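PDB 6T0Q: lectin from Pleurotus ostreatus, which binds calcium ions and galactose-type sugars such as N-acetyl-D-galactosamine, and probably recognises glycans by way of its calcium-containing sites. Local coordinates for residues R56-A61 with P107-F112; T81-G86 with N159-S164; V68-V73 with I131-S136; S31-I36 with F143-S148. All coordinates share one frame; numbering follows the deposited sequence.

Overall arrangement
The four contacts join one all-beta domain, two antiparallel sheets facing each other as a sandwich. Interaction 1 joins strands of one sheet and interaction 3 strands of the other; their centres lie about 11 Å apart, and Phe112 meets Ile131 across the interior. Interaction 2, its centre about 11 Å from that of interaction 1, braces a loop against the first sheet, with Arg56 NH1 hydrogen-bonded to Phe160 O at 2.8 Å. Both touch the sugar on Asn58. Interaction 4 involves the end of edge strand 140-144 and the chain beyond; Phe143 O probably accepts a 2.7 Å hydrogen bond from Ile131 N of interaction 3. The Ile36 side chain is about 14 Å from a calcium ion.

Interaction 1 (R56-A61 with P107-F112); sequences RKNITA and PTWNLF. With NAG (2-acetamido-2-deoxy-beta-D-glucopyranose), chain E.
Lys57 and Phe112 exchange two backbone hydrogen bonds, Ile59 and Asn110 two more, and Ala61 N continues the ladder to Thr108 O at 2.6 Å, a straight bond (173°) whose donor stands above the carbonyl plane. Ile59 O is gripped twice: by Asn110 N, and by a water at 2.8 Å that in turn accepts from Asn110 ND2. Asn110 OD1 accepts from Gln106 N and Asn85 ND2.

The covalent element is a glycan. Asn58 ND2 is joined to NAG C1, the first atom of an N-acetylglucosamine, and Asn58-Ile59-Thr60 forms the classic N-glycosylation sequon. The sugar rests over one face of the Trp109 indole, its N2 3.5 Å from CE3 and its C3 3.7 Å from NE1. Trp109 CG sits between backbone N and carbonyl carbon (chi1 62°), beneath the sugar.

Among the packing contacts, Leu111 places CD1 over one face of the Arg56 guanidinium, with CD2 3.6 Å from NH1. That charge is paired with Asp167, while NH1 also binds the carbonyls of Phe160 and Leu162. On the sheet face of Ile59 and Phe112, the two side chains cross at about a right angle, CD1 to CD1 3.8 Å.

Strand 51-60 runs between 109-118 and the short 150-151. Strand 79-84 flanks 109-118 on its far side and supplies Phe82 and Val84 to cover Phe112.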
loop_
_atom_site.group_PDB
_atom_site.type_symbol
_atom_site.label_atom_id
_atom_site.label_comp_id
_atom_site.label_asym_id
_atom_site.label_seq_id
_atom_site.Cartn_x
_atom_site.Cartn_y
_atom_site.Cartn_z
ATOM N N ARG A 56 -11.316 31.247 17.857
ATOM C CA ARG A 56 -12.026 30.139 17.227
ATOM C C ARG A 56 -12.889 30.654 16.091
ATOM O O ARG A 56 -13.497 31.722 16.196
ATOM C CB ARG A 56 -12.979 29.418 18.191
ATOM C CG ARG A 56 -12.393 28.357 19.055
ATOM C CD ARG A 56 -13.471 27.868 20.026
ATOM N NE ARG A 56 -14.688 27.399 19.355
ATOM C CZ ARG A 56 -15.129 26.141 19.404
ATOM N NH1 ARG A 56 -14.444 25.229 20.080
ATOM N NH2 ARG A 56 -16.255 25.793 18.782
ATOM N N LYS A 57 -13.010 29.840 15.044
ATOM C CA LYS A 57 -13.946 30.142 13.967
ATOM C C LYS A 57 -14.364 28.839 13.297
ATOM O O LYS A 57 -13.506 28.072 12.852
ATOM C CB LYS A 57 -13.300 31.095 12.979
ATOM C CG LYS A 57 -14.006 31.234 11.670
ATOM C CD LYS A 57 -15.082 32.274 11.700
ATOM C CE LYS A 57 -15.420 32.658 10.268
ATOM N NZ LYS A 57 -16.616 33.508 10.183
ATOM N N ASN A 58 -15.671 28.574 13.273
ATOM C CA ASN A 58 -16.259 27.478 12.501
ATOM C C ASN A 58 -16.505 27.995 11.091
ATOM O O ASN A 58 -17.324 28.896 10.887
ATOM C CB ASN A 58 -17.565 27.001 13.142
ATOM C CG ASN A 58 -18.199 25.811 12.398
ATOM O OD1 ASN A 58 -17.586 25.242 11.495
ATOM N ND2 ASN A 58 -19.436 25.440 12.786
ATOM N N ILE A 59 -15.799 27.440 10.114
ATOM C CA ILE A 59 -15.909 27.880 8.729
ATOM C C ILE A 59 -16.642 26.799 7.947
ATOM O O ILE A 59 -16.188 25.651 7.888
ATOM C CB ILE A 59 -14.528 28.172 8.122
ATOM C CG1 ILE A 59 -13.902 29.367 8.834
ATOM C CG2 ILE A 59 -14.651 28.458 6.642
ATOM C CD1 ILE A 59 -12.541 29.765 8.300
ATOM N N THR A 60 -17.777 27.160 7.357
ATOM C CA THR A 60 -18.583 26.213 6.598
ATOM C C THR A 60 -18.200 26.237 5.120
ATOM O O THR A 60 -17.740 27.254 4.593
ATOM C CB THR A 60 -20.066 26.529 6.773
ATOM O OG1 THR A 60 -20.291 27.920 6.491
ATOM C CG2 THR A 60 -20.481 26.259 8.207
ATOM N N ALA A 61 -18.355 25.075 4.454
ATOM C CA ALA A 61 -18.090 25.019 3.022
ATOM C C ALA A 61 -19.245 25.655 2.255
ATOM O O ALA A 61 -20.405 25.491 2.643
ATOM C CB ALA A 61 -17.903 23.580 2.549
ATOM N N PRO A 107 -15.331 17.742 4.895
ATOM C CA PRO A 107 -15.972 18.208 3.652
ATOM C C PRO A 107 -16.889 19.420 3.800
ATOM O O PRO A 107 -16.936 20.239 2.873
ATOM C CB PRO A 107 -16.751 16.971 3.179
ATOM C CG PRO A 107 -16.866 16.095 4.393
ATOM C CD PRO A 107 -15.609 16.321 5.160
ATOM N N THR A 108 -17.633 19.580 4.899
ATOM C CA THR A 108 -18.656 20.627 4.914
ATOM C C THR A 108 -18.431 21.752 5.924
ATOM O O THR A 108 -18.952 22.859 5.716
ATOM C CB THR A 108 -20.047 20.017 5.162
ATOM O OG1 THR A 108 -20.087 19.420 6.461
ATOM C CG2 THR A 108 -20.353 18.957 4.111
ATOM N N TRP A 109 -17.721 21.505 7.019
ATOM C CA TRP A 109 -17.394 22.564 7.966
ATOM C C TRP A 109 -16.080 22.210 8.642
ATOM O O TRP A 109 -15.731 21.031 8.758
ATOM C CB TRP A 109 -18.495 22.778 9.025
ATOM C CG TRP A 109 -18.765 21.573 9.913
ATOM C CD1 TRP A 109 -19.751 20.639 9.743
ATOM C CD2 TRP A 109 -18.064 21.196 11.112
ATOM N NE1 TRP A 109 -19.692 19.700 10.744
ATOM C CE2 TRP A 109 -18.669 20.017 11.598
ATOM C CE3 TRP A 109 -16.974 21.732 11.811
ATOM C CZ2 TRP A 109 -18.225 19.361 12.753
ATOM C CZ3 TRP A 109 -16.527 21.076 12.961
ATOM C CH2 TRP A 109 -17.158 19.904 13.421
ATOM N N ASN A 110 -15.349 23.236 9.083
ATOM C CA ASN A 110 -14.068 23.018 9.744
ATOM C C ASN A 110 -13.874 24.034 10.860
ATOM O O ASN A 110 -14.096 25.234 10.662
ATOM C CB ASN A 110 -12.913 23.091 8.738
ATOM C CG ASN A 110 -12.935 21.932 7.762
ATOM O OD1 ASN A 110 -12.492 20.835 8.089
ATOM N ND2 ASN A 110 -13.479 22.161 6.569
ATOM N N LEU A 111 -13.455 23.547 12.027
ATOM C CA LEU A 111 -13.219 24.394 13.190
ATOM C C LEU A 111 -11.736 24.740 13.260
ATOM O O LEU A 111 -10.896 23.861 13.489
ATOM C CB LEU A 111 -13.668 23.702 14.475
ATOM C CG LEU A 111 -13.370 24.549 15.714
ATOM C CD1 LEU A 111 -14.275 25.795 15.750
ATOM C CD2 LEU A 111 -13.536 23.713 16.967
ATOM N N PHE A 112 -11.415 26.020 13.078
ATOM C CA PHE A 112 -10.051 26.504 13.233
ATOM C C PHE A 112 -9.922 27.161 14.600
ATOM O O PHE A 112 -10.797 27.932 15.008
ATOM C CB PHE A 112 -9.694 27.473 12.105
ATOM C CG PHE A 112 -9.781 26.843 10.741
ATOM C CD1 PHE A 112 -10.987 26.812 10.048
ATOM C CD2 PHE A 112 -8.671 26.228 10.179
ATOM C CE1 PHE A 112 -11.081 26.201 8.807
ATOM C CE2 PHE A 112 -8.759 25.615 8.932
ATOM C CZ PHE A 112 -9.962 25.603 8.249
HETATM C C1 NAG E . -20.206 24.320 12.239
HETATM C C2 NAG E . -20.580 23.384 13.389
HETATM C C3 NAG E . -21.372 22.179 12.871
HETATM C C4 NAG E . -22.576 22.620 12.046
HETATM C C5 NAG E . -22.113 23.586 10.953
HETATM C C6 NAG E . -23.250 24.169 10.147
HETATM C C7 NAG E . -19.035 23.455 15.291
HETATM C C8 NAG E . -17.774 22.904 15.892
HETATM N N2 NAG E . -19.392 22.949 14.107
HETATM O O3 NAG E . -21.787 21.407 13.991
HETATM O O5 NAG E . -21.393 24.698 11.521
HETATM O O6 NAG E . -23.896 25.213 10.860
HETATM O O7 NAG E . -19.693 24.328 15.844
HETATM O O HOH W 1 -14.781 24.529 5.735
#

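Interaction 2 (T81-G86 with N159-S164); sequences TFYVNG and NFQLPS. With NAG (2-acetamido-2-deoxy-beta-D-glucopyranose), chain E.
Gly86 O receives a 2.7 Å hydrogen bond from a water that accepts from Gln161 NE2 at the same distance. A second water works in the opposite sense, accepting from Gly86 N and donating to Gln161 O at 2.8 Å, while Gly86 CA makes a CH...O contact with that same carbonyl. No direct hydrogen bond crosses the contact; water mediates its polar part.

The apolar part centres on Tyr83. With CG of Gln161 between backbone N and carbonyl carbon (chi1 75°), its methylene lies over one face of the Tyr83 ring in a CH-pi contact, 3.9 Å from the centroid. Phe160 approaches obliquely, its plane at 86° to the tyrosine and CZ 4.1 Å from CE1. Leu162 CD2 packs on Gly86 CA at 3.7 Å, and Pro163 CB meets the sugar methyl C8.

The arrangement docks a type I turn, closed by Leu162 N to Asn159 O, on the two-residue turn of the hairpin joining strands 79-84 and 87-94, where Asn85 and Gly86 have backbone angles close to type I'.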
loop_
_atom_site.group_PDB
_atom_site.type_symbol
_atom_site.label_atom_id
_atom_site.label_comp_id
_atom_site.label_asym_id
_atom_site.label_seq_id
_atom_site.Cartn_x
_atom_site.Cartn_y
_atom_site.Cartn_z
ATOM N N THR A 81 -0.321 28.702 18.779
ATOM C CA THR A 81 -0.537 27.286 18.499
ATOM C C THR A 81 -1.793 27.168 17.650
ATOM O O THR A 81 -2.832 27.724 18.011
ATOM C CB THR A 81 -0.701 26.478 19.795
ATOM O OG1 THR A 81 0.409 26.750 20.653
ATOM C CG2 THR A 81 -0.750 24.979 19.493
ATOM N N PHE A 82 -1.703 26.441 16.539
ATOM C CA PHE A 82 -2.770 26.374 15.548
ATOM C C PHE A 82 -3.410 24.989 15.570
ATOM O O PHE A 82 -2.703 23.978 15.462
ATOM C CB PHE A 82 -2.212 26.668 14.150
ATOM C CG PHE A 82 -3.240 27.156 13.166
ATOM C CD1 PHE A 82 -4.191 26.293 12.639
ATOM C CD2 PHE A 82 -3.235 28.484 12.741
ATOM C CE1 PHE A 82 -5.139 26.754 11.719
ATOM C CE2 PHE A 82 -4.174 28.949 11.825
ATOM C CZ PHE A 82 -5.127 28.091 11.316
ATOM N N TYR A 83 -4.741 24.948 15.682
ATOM C CA TYR A 83 -5.501 23.702 15.730
ATOM C C TYR A 83 -6.515 23.649 14.593
ATOM O O TYR A 83 -7.124 24.665 14.243
ATOM C CB TYR A 83 -6.263 23.556 17.041
ATOM C CG TYR A 83 -5.418 23.564 18.293
ATOM C CD1 TYR A 83 -5.116 24.757 18.940
ATOM C CD2 TYR A 83 -4.963 22.379 18.852
ATOM C CE1 TYR A 83 -4.365 24.773 20.096
ATOM C CE2 TYR A 83 -4.210 22.383 20.018
ATOM C CZ TYR A 83 -3.922 23.584 20.633
ATOM O OH TYR A 83 -3.176 23.607 21.780
ATOM N N VAL A 84 -6.733 22.453 14.046
ATOM C CA VAL A 84 -7.769 22.254 13.038
ATOM C C VAL A 84 -8.609 21.050 13.444
ATOM O O VAL A 84 -8.088 19.933 13.555
ATOM C CB VAL A 84 -7.183 22.070 11.630
ATOM C CG1 VAL A 84 -8.313 21.833 10.625
ATOM C CG2 VAL A 84 -6.369 23.326 11.231
ATOM N N ASN A 85 -9.901 21.284 13.678
ATOM C CA ASN A 85 -10.831 20.240 14.107
ATOM C C ASN A 85 -10.291 19.494 15.322
ATOM O O ASN A 85 -10.377 18.270 15.416
ATOM C CB ASN A 85 -11.139 19.282 12.956
ATOM C CG ASN A 85 -11.876 19.968 11.835
ATOM O OD1 ASN A 85 -12.797 20.750 12.089
ATOM N ND2 ASN A 85 -11.463 19.716 10.591
ATOM N N GLY A 86 -9.700 20.246 16.252
ATOM C CA GLY A 86 -9.213 19.707 17.501
ATOM C C GLY A 86 -7.817 19.132 17.462
ATOM O O GLY A 86 -7.317 18.701 18.506
ATOM N N ASN A 159 -9.761 22.251 26.465
ATOM C CA ASN A 159 -10.389 21.739 25.246
ATOM C C ASN A 159 -11.091 22.836 24.444
ATOM O O ASN A 159 -12.047 22.562 23.717
ATOM C CB ASN A 159 -11.384 20.616 25.566
ATOM C CG ASN A 159 -10.720 19.405 26.192
ATOM O OD1 ASN A 159 -9.535 19.152 25.979
ATOM N ND2 ASN A 159 -11.488 18.643 26.963
ATOM N N PHE A 160 -10.635 24.090 24.549
ATOM C CA PHE A 160 -11.283 25.151 23.776
ATOM C C PHE A 160 -11.227 24.874 22.277
ATOM O O PHE A 160 -12.109 25.315 21.534
ATOM C CB PHE A 160 -10.640 26.505 24.072
ATOM C CG PHE A 160 -9.436 26.792 23.224
ATOM C CD1 PHE A 160 -8.192 26.272 23.558
ATOM C CD2 PHE A 160 -9.547 27.577 22.081
ATOM C CE1 PHE A 160 -7.078 26.536 22.775
ATOM C CE2 PHE A 160 -8.431 27.842 21.288
ATOM C CZ PHE A 160 -7.200 27.324 21.639
ATOM N N GLN A 161 -10.211 24.138 21.820
ATOM C CA GLN A 161 -10.018 23.873 20.400
ATOM C C GLN A 161 -10.889 22.741 19.887
ATOM O O GLN A 161 -10.869 22.461 18.684
ATOM C CB GLN A 161 -8.545 23.546 20.112
ATOM C CG GLN A 161 -8.096 22.151 20.549
ATOM C CD GLN A 161 -7.709 22.080 22.016
ATOM O OE1 GLN A 161 -8.111 22.915 22.818
ATOM N NE2 GLN A 161 -6.914 21.076 22.369
ATOM N N LEU A 162 -11.657 22.080 20.767
ATOM C CA LEU A 162 -12.453 20.944 20.323
ATOM C C LEU A 162 -13.808 21.411 19.808
ATOM O O LEU A 162 -14.382 22.366 20.345
ATOM C CB LEU A 162 -12.659 19.933 21.458
ATOM C CG LEU A 162 -11.383 19.287 22.002
ATOM C CD1 LEU A 162 -11.718 18.148 22.970
ATOM C CD2 LEU A 162 -10.489 18.789 20.877
ATOM N N PRO A 163 -14.303 20.753 18.759
ATOM C CA PRO A 163 -15.664 21.043 18.285
ATOM C C PRO A 163 -16.729 20.883 19.355
ATOM O O PRO A 163 -17.789 21.510 19.248
ATOM C CB PRO A 163 -15.861 20.035 17.143
ATOM C CG PRO A 163 -14.755 19.030 17.305
ATOM C CD PRO A 163 -13.611 19.783 17.898
ATOM N N SER A 164 -16.484 20.070 20.384
ATOM C CA SER A 164 -17.450 19.904 21.461
ATOM C C SER A 164 -17.585 21.144 22.337
ATOM O O SER A 164 -18.541 21.226 23.113
ATOM C CB SER A 164 -17.065 18.700 22.321
ATOM O OG SER A 164 -15.733 18.817 22.785
HETATM C C1 NAG E . -20.206 24.320 12.239
HETATM C C2 NAG E . -20.580 23.384 13.389
HETATM C C3 NAG E . -21.372 22.179 12.871
HETATM C C4 NAG E . -22.576 22.620 12.046
HETATM C C5 NAG E . -22.113 23.586 10.953
HETATM C C6 NAG E . -23.250 24.169 10.147
HETATM C C7 NAG E . -19.035 23.455 15.291
HETATM C C8 NAG E . -17.774 22.904 15.892
HETATM N N2 NAG E . -19.392 22.949 14.107
HETATM O O3 NAG E . -21.787 21.407 13.991
HETATM O O5 NAG E . -21.393 24.698 11.521
HETATM O O6 NAG E . -23.896 25.213 10.860
HETATM O O7 NAG E . -19.693 24.328 15.844
HETATM O O HOH W 2 -9.654 23.111 16.214
HETATM O O HOH W 3 -5.948 19.070 20.817
#

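Interaction 3 (V68-V73 with I131-S136)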
loop_
_atom_site.group_PDB
_atom_site.type_symbol
_atom_site.label_atom_id
_atom_site.label_comp_id
_atom_site.label_asym_id
_atom_site.label_seq_id
_atom_site.Cartn_x
_atom_site.Cartn_y
_atom_site.Cartn_z
ATOM N N VAL A 68 -11.457 20.095 0.779
ATOM C CA VAL A 68 -10.525 18.975 0.715
ATOM C C VAL A 68 -9.314 19.207 1.616
ATOM O O VAL A 68 -8.983 18.372 2.458
ATOM C CB VAL A 68 -10.088 18.713 -0.742
ATOM C CG1 VAL A 68 -9.032 17.598 -0.796
ATOM C CG2 VAL A 68 -11.297 18.371 -1.606
ATOM N N CYS A 69 -8.642 20.341 1.451
ATOM C CA CYS A 69 -7.432 20.621 2.209
ATOM C C CYS A 69 -7.192 22.121 2.168
ATOM O O CYS A 69 -7.871 22.852 1.441
ATOM C CB CYS A 69 -6.234 19.839 1.650
ATOM S SG CYS A 69 -5.912 20.110 -0.111
ATOM N N ALA A 70 -6.222 22.578 2.969
ATOM C CA ALA A 70 -5.964 24.008 3.106
ATOM C C ALA A 70 -4.475 24.283 3.165
ATOM O O ALA A 70 -3.716 23.512 3.759
ATOM C CB ALA A 70 -6.598 24.602 4.373
ATOM N N THR A 71 -4.079 25.399 2.553
ATOM C CA THR A 71 -2.772 26.008 2.750
ATOM C C THR A 71 -2.943 27.149 3.746
ATOM O O THR A 71 -3.782 28.030 3.534
ATOM C CB THR A 71 -2.216 26.529 1.427
ATOM O OG1 THR A 71 -2.050 25.435 0.515
ATOM C CG2 THR A 71 -0.887 27.232 1.643
ATOM N N ILE A 72 -2.177 27.127 4.831
ATOM C CA ILE A 72 -2.337 28.102 5.909
ATOM C C ILE A 72 -1.051 28.902 6.060
ATOM O O ILE A 72 0.047 28.336 6.012
ATOM C CB ILE A 72 -2.705 27.398 7.234
ATOM C CG1 ILE A 72 -4.072 26.707 7.099
ATOM C CG2 ILE A 72 -2.691 28.385 8.421
ATOM C CD1 ILE A 72 -4.327 25.630 8.148
ATOM N N VAL A 73 -1.182 30.219 6.236
ATOM C CA VAL A 73 -0.065 31.061 6.662
ATOM C C VAL A 73 -0.507 31.808 7.910
ATOM O O VAL A 73 -1.577 32.428 7.911
ATOM C CB VAL A 73 0.386 32.052 5.570
ATOM C CG1 VAL A 73 1.496 32.970 6.125
ATOM C CG2 VAL A 73 0.893 31.297 4.321
ATOM N N ILE A 131 -6.280 31.238 5.446
ATOM C CA ILE A 131 -6.589 29.827 5.254
ATOM C C ILE A 131 -7.107 29.702 3.828
ATOM O O ILE A 131 -8.249 30.082 3.543
ATOM C CB ILE A 131 -7.626 29.338 6.272
ATOM C CG1 ILE A 131 -7.154 29.665 7.693
ATOM C CG2 ILE A 131 -7.924 27.848 6.079
ATOM C CD1 ILE A 131 -8.299 29.687 8.703
ATOM N N LEU A 132 -6.277 29.202 2.921
ATOM C CA LEU A 132 -6.690 29.018 1.536
ATOM C C LEU A 132 -7.220 27.595 1.391
ATOM O O LEU A 132 -6.441 26.633 1.388
ATOM C CB LEU A 132 -5.537 29.286 0.573
ATOM C CG LEU A 132 -5.817 29.027 -0.913
ATOM C CD1 LEU A 132 -6.972 29.884 -1.412
ATOM C CD2 LEU A 132 -4.560 29.295 -1.731
ATOM N N VAL A 133 -8.540 27.466 1.274
ATOM C CA VAL A 133 -9.211 26.169 1.219
ATOM C C VAL A 133 -9.352 25.750 -0.238
ATOM O O VAL A 133 -9.823 26.527 -1.069
ATOM C CB VAL A 133 -10.592 26.238 1.898
ATOM C CG1 VAL A 133 -11.387 24.949 1.645
ATOM C CG2 VAL A 133 -10.456 26.505 3.393
ATOM N N HIS A 134 -8.966 24.516 -0.545
ATOM C CA HIS A 134 -9.174 23.939 -1.867
ATOM C C HIS A 134 -10.368 22.998 -1.817
ATOM O O HIS A 134 -10.481 22.187 -0.892
ATOM C CB HIS A 134 -7.920 23.209 -2.331
ATOM C CG HIS A 134 -6.713 24.089 -2.339
ATOM N ND1 HIS A 134 -6.459 24.987 -3.353
ATOM C CD2 HIS A 134 -5.726 24.257 -1.428
ATOM C CE1 HIS A 134 -5.349 25.648 -3.081
ATOM N NE2 HIS A 134 -4.884 25.225 -1.918
ATOM N N PHE A 135 -11.259 23.124 -2.800
ATOM C CA PHE A 135 -12.508 22.377 -2.845
ATOM C C PHE A 135 -12.422 21.222 -3.846
ATOM O O PHE A 135 -11.526 21.159 -4.690
ATOM C CB PHE A 135 -13.667 23.311 -3.202
ATOM C CG PHE A 135 -13.878 24.419 -2.204
ATOM C CD1 PHE A 135 -14.460 24.158 -0.970
ATOM C CD2 PHE A 135 -13.496 25.719 -2.497
ATOM C CE1 PHE A 135 -14.654 25.167 -0.047
ATOM C CE2 PHE A 135 -13.694 26.742 -1.574
ATOM C CZ PHE A 135 -14.266 26.465 -0.352
ATOM N N SER A 136 -13.385 20.301 -3.742
ATOM C CA SER A 136 -13.364 19.081 -4.548
ATOM C C SER A 136 -13.466 19.351 -6.047
ATOM O O SER A 136 -13.040 18.507 -6.842
ATOM C CB SER A 136 -14.503 18.155 -4.114
ATOM O OG SER A 136 -15.733 18.855 -4.093
HETATM O O HOH W 4 -2.371 26.457 -2.033
#
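His134 turns the edge of its imidazole toward Thr71, whose OG1 lies in the ring plane but 3.7 Å from NE2. A water in that same plane closes the interval, 2.8 Å from Thr71 OG1 and 2.8 Å from His134 NE2. Cys69 stands beside the ring on the same sheet face, its SG placed obliquely, 5.3 Å from the ring centroid, and tied by a disulfide to Cys231.

On the other face Ile72 and Ile131 lie side by side and point the same way. CG2 of Ile131, anti to the backbone N, reaches Ala70 CB at 3.9 Å and Ile72 CG1 at 4.1 Å, and Phe112 of the facing sheet packs on that methyl too.

Thr71 and Leu132 exchange two backbone hydrogen bonds. Farther along, His134 N donates to Cys69 O, whereas His134 O accepts from Val68 N at 2.8 Å. Two residues thus stand opposite one: a classic beta bulge in the antiparallel sheet of a beta sandwich, from which the Cys69 disulfide reaches strand 229-239.

Interaction 4 (S31-I36 with F143-S148). Unlike the reference sequence in segment 31-36: Ser31 (reference Asn), Thr32 (reference Ala).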
loop_
_atom_site.group_PDB
_atom_site.type_symbol
_atom_site.label_atom_id
_atom_site.label_comp_id
_atom_site.label_asym_id
_atom_site.label_seq_id
_atom_site.Cartn_x
_atom_site.Cartn_y
_atom_site.Cartn_z
ATOM N N SER A 31 -2.756 39.397 2.317
ATOM C CA SER A 31 -3.142 40.766 1.963
ATOM C C SER A 31 -4.522 41.139 2.490
ATOM O O SER A 31 -4.765 42.304 2.830
ATOM C CB SER A 31 -3.116 40.939 0.441
ATOM O OG SER A 31 -1.859 40.534 -0.082
ATOM N N THR A 32 -5.455 40.187 2.527
ATOM C CA THR A 32 -6.805 40.489 2.984
ATOM C C THR A 32 -7.024 40.125 4.445
ATOM O O THR A 32 -8.141 40.271 4.950
ATOM C CB THR A 32 -7.840 39.781 2.113
ATOM O OG1 THR A 32 -7.727 38.366 2.288
ATOM C CG2 THR A 32 -7.621 40.126 0.643
ATOM N N SER A 33 -5.989 39.679 5.142
ATOM C CA SER A 33 -6.179 39.202 6.502
ATOM C C SER A 33 -6.072 40.346 7.506
ATOM O O SER A 33 -5.516 41.409 7.215
ATOM C CB SER A 33 -5.152 38.108 6.824
ATOM O OG SER A 33 -5.386 37.576 8.120
ATOM N N LYS A 34 -6.604 40.109 8.710
ATOM C CA LYS A 34 -6.551 41.071 9.803
ATOM C C LYS A 34 -5.855 40.477 11.025
ATOM O O LYS A 34 -5.943 39.275 11.294
ATOM C CB LYS A 34 -7.963 41.537 10.230
ATOM C CG LYS A 34 -8.927 41.896 9.081
ATOM C CD LYS A 34 -8.429 43.095 8.297
ATOM C CE LYS A 34 -9.397 43.472 7.164
ATOM N NZ LYS A 34 -8.763 44.446 6.222
ATOM N N TRP A 35 -5.164 41.344 11.761
ATOM C CA TRP A 35 -4.676 41.012 13.094
ATOM C C TRP A 35 -5.841 41.031 14.078
ATOM O O TRP A 35 -6.652 41.962 14.062
ATOM C CB TRP A 35 -3.623 42.035 13.533
ATOM C CG TRP A 35 -2.366 41.988 12.726
ATOM C CD1 TRP A 35 -2.024 42.796 11.673
ATOM C CD2 TRP A 35 -1.274 41.082 12.915
ATOM N NE1 TRP A 35 -0.781 42.434 11.191
ATOM C CE2 TRP A 35 -0.304 41.384 11.937
ATOM C CE3 TRP A 35 -1.029 40.036 13.814
ATOM C CZ2 TRP A 35 0.897 40.677 11.832
ATOM C CZ3 TRP A 35 0.168 39.331 13.708
ATOM C CH2 TRP A 35 1.111 39.656 12.725
ATOM N N ILE A 36 -5.928 40.025 14.952
ATOM C CA ILE A 36 -6.974 40.053 15.968
ATOM C C ILE A 36 -6.383 39.800 17.346
ATOM O O ILE A 36 -5.352 39.133 17.506
ATOM C CB ILE A 36 -8.112 39.051 15.691
ATOM C CG1 ILE A 36 -7.584 37.614 15.653
ATOM C CG2 ILE A 36 -8.856 39.437 14.415
ATOM C CD1 ILE A 36 -8.697 36.571 15.410
ATOM N N PHE A 143 -9.934 32.309 3.567
ATOM C CA PHE A 143 -10.614 32.769 4.771
ATOM C C PHE A 143 -9.561 33.347 5.709
ATOM O O PHE A 143 -8.425 32.876 5.729
ATOM C CB PHE A 143 -11.384 31.619 5.435
ATOM C CG PHE A 143 -12.419 30.988 4.526
ATOM C CD1 PHE A 143 -12.069 29.972 3.651
ATOM C CD2 PHE A 143 -13.733 31.438 4.533
ATOM C CE1 PHE A 143 -13.020 29.402 2.807
ATOM C CE2 PHE A 143 -14.689 30.869 3.703
ATOM C CZ PHE A 143 -14.332 29.855 2.837
ATOM N N VAL A 144 -9.928 34.386 6.469
ATOM C CA VAL A 144 -8.953 35.132 7.259
ATOM C C VAL A 144 -9.413 35.244 8.706
ATOM O O VAL A 144 -10.592 35.092 9.027
ATOM C CB VAL A 144 -8.699 36.546 6.687
ATOM C CG1 VAL A 144 -8.151 36.459 5.265
ATOM C CG2 VAL A 144 -9.994 37.381 6.720
ATOM N N THR A 145 -8.454 35.521 9.586
ATOM C CA THR A 145 -8.777 36.032 10.912
ATOM C C THR A 145 -9.409 37.416 10.779
ATOM O O THR A 145 -8.897 38.270 10.047
ATOM C CB THR A 145 -7.509 36.120 11.767
ATOM O OG1 THR A 145 -6.451 36.669 10.972
ATOM C CG2 THR A 145 -7.091 34.740 12.271
ATOM N N ASP A 146 -10.518 37.638 11.484
ATOM C CA ASP A 146 -11.140 38.960 11.539
ATOM C C ASP A 146 -12.123 38.987 12.710
ATOM O O ASP A 146 -12.117 38.094 13.566
ATOM C CB ASP A 146 -11.808 39.315 10.198
ATOM C CG ASP A 146 -12.929 38.354 9.805
ATOM O OD1 ASP A 146 -13.447 37.588 10.649
ATOM O OD2 ASP A 146 -13.298 38.382 8.611
ATOM N N GLU A 147 -12.982 40.015 12.739
ATOM C CA GLU A 147 -13.910 40.206 13.849
ATOM C C GLU A 147 -15.015 39.155 13.895
ATOM O O GLU A 147 -15.793 39.147 14.858
ATOM C CB GLU A 147 -14.537 41.613 13.786
ATOM C CG GLU A 147 -15.585 41.820 12.679
ATOM C CD GLU A 147 -14.972 42.009 11.292
ATOM O OE1 GLU A 147 -13.730 41.953 11.158
ATOM O OE2 GLU A 147 -15.739 42.214 10.326
ATOM N N SER A 148 -15.110 38.267 12.901
ATOM C CA SER A 148 -16.080 37.179 13.004
ATOM C C SER A 148 -15.559 36.013 13.837
ATOM O O SER A 148 -16.332 35.112 14.161
ATOM C CB SER A 148 -16.493 36.682 11.609
ATOM O OG SER A 148 -15.410 36.038 10.952
#
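Thr145 OG1 donates to Lys34 O at 2.7 Å, approaching in the carbonyl plane, while the backbone of Thr145 accepts from Lys34 through a longer bond (Lys34 N to Thr145 O 3.2 Å, 141° at the hydrogen). One residue is therefore tied to both backbone polar groups of Lys34.

Van der Waals contacts flank this pair. Val144 CG1 packs against Ser33 CA at 3.6 Å and against the hydroxyl oxygen of Thr32. Ile36 CD1, anti to CA (chi2 179°), extends to Thr145 CB at 3.9 Å, and Ile36 CG2 meets Asp146 O at 3.6 Å.

A second shell fixes these groups. Ala129 in strand 126-135 bonds through its N to Thr145 OG1 and through its O to Ser33 OG, anchoring both segments to one residue. Ile127 and Phe55 pack on Ile36.

Beyond the contact, Asp146 OD1 takes the backbone N of Ser148 at 2.9 Å and also its hydroxyl, which is hydrogen-bonded to Lys57 NZ. The bond to that backbone N, two residues on, makes an Asx turn where the chain leaves edge strand 140-144.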